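Long-range contact in 2,4-dihydroxyhept-2-ene-1,7-dioic acid aldolase (Kordia algicida OT-1, PDB 6BDE), which binds heme b and probably serves as an H-NOX sensor of nitric oxide or oxygen: residues H73-I78 with L144-K149. The protein carries 1 engineered substitution. Sequence-based numbering, arbitrary orientation.
With HEM (protoporphyrin IX containing Fe), chain B.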
# COMPACT_ATOMS: atom_id res chain seq x y z
N HIS A 73 -7.07 -3.64 0.33
CA HIS A 73 -7.63 -4.13 1.59
C HIS A 73 -7.18 -3.26 2.76
O HIS A 73 -7.94 -3.04 3.71
CB HIS A 73 -7.22 -5.58 1.82
CG HIS A 73 -7.46 -6.06 3.22
ND1 HIS A 73 -8.72 -6.30 3.72
CD2 HIS A 73 -6.60 -6.33 4.23
CE1 HIS A 73 -8.63 -6.71 4.98
NE2 HIS A 73 -7.35 -6.73 5.31
N PHE A 74 -5.94 -2.76 2.72
CA PHE A 74 -5.43 -1.97 3.84
C PHE A 74 -6.13 -0.63 3.97
O PHE A 74 -6.11 -0.04 5.05
CB PHE A 74 -3.92 -1.76 3.70
CG PHE A 74 -3.26 -1.29 4.96
CD1 PHE A 74 -3.05 -2.17 6.01
CD2 PHE A 74 -2.87 0.03 5.11
CE1 PHE A 74 -2.45 -1.75 7.18
CE2 PHE A 74 -2.26 0.46 6.28
CZ PHE A 74 -2.05 -0.43 7.32
N PHE A 75 -6.75 -0.13 2.89
CA PHE A 75 -7.50 1.12 3.00
C PHE A 75 -8.69 0.95 3.95
O PHE A 75 -9.04 1.88 4.68
CB PHE A 75 -7.98 1.57 1.62
CG PHE A 75 -8.54 2.97 1.61
CD1 PHE A 75 -7.73 4.06 1.35
CD2 PHE A 75 -9.89 3.18 1.86
CE1 PHE A 75 -8.25 5.34 1.33
CE2 PHE A 75 -10.41 4.46 1.85
CZ PHE A 75 -9.59 5.54 1.59
N SER A 76 -9.32 -0.23 3.94
CA SER A 76 -10.40 -0.49 4.88
C SER A 76 -9.90 -0.52 6.31
O SER A 76 -10.64 -0.13 7.23
CB SER A 76 -11.10 -1.80 4.52
OG SER A 76 -10.27 -2.91 4.81
N VAL A 77 -8.67 -0.97 6.53
CA VAL A 77 -8.07 -0.88 7.86
C VAL A 77 -7.89 0.58 8.26
O VAL A 77 -8.09 0.95 9.42
CB VAL A 77 -6.73 -1.64 7.90
CG1 VAL A 77 -6.15 -1.63 9.30
CG2 VAL A 77 -6.91 -3.06 7.39
N ILE A 78 -7.53 1.43 7.30
CA ILE A 78 -7.43 2.86 7.56
C ILE A 78 -8.81 3.45 7.83
O ILE A 78 -8.98 4.30 8.72
CB ILE A 78 -6.74 3.56 6.38
CG1 ILE A 78 -5.24 3.21 6.37
CG2 ILE A 78 -6.97 5.06 6.45
CD1 ILE A 78 -4.60 3.36 5.00
N LEU A 144 -0.46 1.88 -4.93
CA LEU A 144 -1.45 1.97 -5.99
C LEU A 144 -2.81 1.48 -5.52
O LEU A 144 -3.85 2.08 -5.84
CB LEU A 144 -0.99 1.18 -7.22
CG LEU A 144 -1.98 1.04 -8.37
CD1 LEU A 144 -2.41 2.40 -8.90
CD2 LEU A 144 -1.38 0.20 -9.49
N GLY A 145 -2.84 0.39 -4.75
CA GLY A 145 -4.10 -0.10 -4.22
C GLY A 145 -4.73 0.87 -3.24
O GLY A 145 -5.95 1.02 -3.21
N LEU A 146 -3.90 1.54 -2.44
CA LEU A 146 -4.42 2.57 -1.54
C LEU A 146 -4.95 3.77 -2.33
O LEU A 146 -5.94 4.38 -1.94
CB LEU A 146 -3.34 3.00 -0.55
CG LEU A 146 -2.97 2.00 0.54
CD1 LEU A 146 -1.64 2.35 1.18
CD2 LEU A 146 -4.07 1.93 1.59
N MET A 147 -4.28 4.11 -3.43
CA MET A 147 -4.76 5.20 -4.28
C MET A 147 -6.08 4.84 -4.94
O MET A 147 -6.98 5.69 -5.05
CB MET A 147 -3.71 5.55 -5.33
CG MET A 147 -2.45 6.22 -4.79
SD MET A 147 -1.32 6.61 -6.14
CE MET A 147 0.09 7.27 -5.26
N ASN A 148 -6.21 3.60 -5.41
CA ASN A 148 -7.46 3.15 -6.02
C ASN A 148 -8.64 3.35 -5.07
O ASN A 148 -9.69 3.87 -5.46
CB ASN A 148 -7.36 1.68 -6.43
CG ASN A 148 -6.51 1.48 -7.67
OD1 ASN A 148 -6.16 2.43 -8.37
ND2 ASN A 148 -6.19 0.22 -7.97
N LYS A 149 -8.47 2.93 -3.81
CA LYS A 149 -9.54 3.04 -2.84
C LYS A 149 -9.72 4.46 -2.31
O LYS A 149 -10.80 4.78 -1.80
CB LYS A 149 -9.28 2.08 -1.67
CG LYS A 149 -9.47 0.62 -2.03
CD LYS A 149 -10.90 0.34 -2.45
CE LYS A 149 -11.08 -1.10 -2.89
NZ LYS A 149 -12.51 -1.41 -3.20
CHA HEM B . 3.60 2.08 4.77
CHB HEM B . -0.30 4.25 7.85
CHC HEM B . -2.40 6.80 3.44
CHD HEM B . 1.37 4.43 0.30
C1A HEM B . 2.42 2.70 5.82
C2A HEM B . 2.50 2.00 7.04
C3A HEM B . 1.54 2.54 7.80
C4A HEM B . 0.95 3.52 6.97
CMA HEM B . 1.17 2.17 9.24
CAA HEM B . 3.48 0.89 7.43
CBA HEM B . 4.72 1.56 8.03
CGA HEM B . 5.70 0.52 8.57
O1A HEM B . 6.68 0.89 9.28
O2A HEM B . 5.54 -0.70 8.32
C1B HEM B . -1.15 5.08 6.70
C2B HEM B . -2.54 5.63 7.05
C3B HEM B . -3.02 6.27 5.87
C4B HEM B . -1.92 6.09 4.87
CMB HEM B . -3.26 5.52 8.40
CAB HEM B . -4.35 7.00 5.66
CBB HEM B . -4.69 8.01 6.43
C1C HEM B . -1.31 6.11 2.32
C2C HEM B . -1.77 6.28 1.00
C3C HEM B . -0.84 5.70 0.23
C4C HEM B . 0.12 5.22 1.14
CMC HEM B . -3.05 6.99 0.54
CAC HEM B . -0.82 5.59 -1.29
CBC HEM B . -0.03 6.38 -1.99
C1D HEM B . 2.16 3.61 1.52
C2D HEM B . 3.09 2.59 0.91
C3D HEM B . 3.70 1.94 2.02
C4D HEM B . 3.11 2.61 3.28
CMD HEM B . 3.34 2.31 -0.57
CAD HEM B . 4.74 0.82 1.97
CBD HEM B . 6.06 1.27 2.58
CGD HEM B . 7.00 1.72 1.47
O1D HEM B . 6.54 1.91 0.31
O2D HEM B . 8.22 1.91 1.71
NA HEM B . 1.40 3.65 5.65
NB HEM B . -0.72 5.29 5.23
NC HEM B . -0.13 5.38 2.51
ND HEM B . 2.02 3.67 3.00
FE HEM B . 0.95 4.94 4.16
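Phe-75 carries CG anti to its backbone N (chi1 -169°), which turns its ring to Lys-149, whereas Leu-146 keeps CG beside its own N and anti to the carbonyl carbon, a setting from which its branches reach helix 63-81; Lys-149, on helix 140-153 like Leu-146, meets the ring with CB. The short helical segments cross at -61° with their axes 8.6 Å apart, and Phe-75 and Leu-146 are the backbone neighbours at the crossing. CB of Lys-149 sits over one face of the Phe-75 ring, 3.9 Å from its centroid and 29° off the ring normal, a CH-pi contact placed toward the CG side of the ring. The carbonyl O of Lys-149 lies above the outer rim, 3.7 Å from Phe-75 CZ. Beyond CB the lysine chain bends at chi2 and leads away to Glu-152, with which its ammonium forms a salt bridge.

Leu-146 divides its two methyls between protein and cofactor. CD2 packs against the other helix, 3.6 Å from the backbone N of Phe-75 and 3.7 Å from Ile-78 CD1, and reaches the edge of the Phe-74 ring more loosely. CD1 turns to the porphyrin, 3.4 Å from HEM C4C. Ile-78 meets the same macrocycle over the adjacent pyrrole, its CD1 3.4 Å from HEM C3B, while CG2 touches the vinyl group. Met-147 reaches a second vinyl with CE, and its side chain also packs on strands 158-164 and 171-178.

Here, then, is a helix crossing that forms part of the pocket of a heme whose iron takes His-104 as axial ligand. No hydrogen bond links the two segments; apolar contacts and one CH-pi interaction join them, giving the cofactor a hydrocarbon surface on this side, while the lysine charge is paired away from the porphyrin.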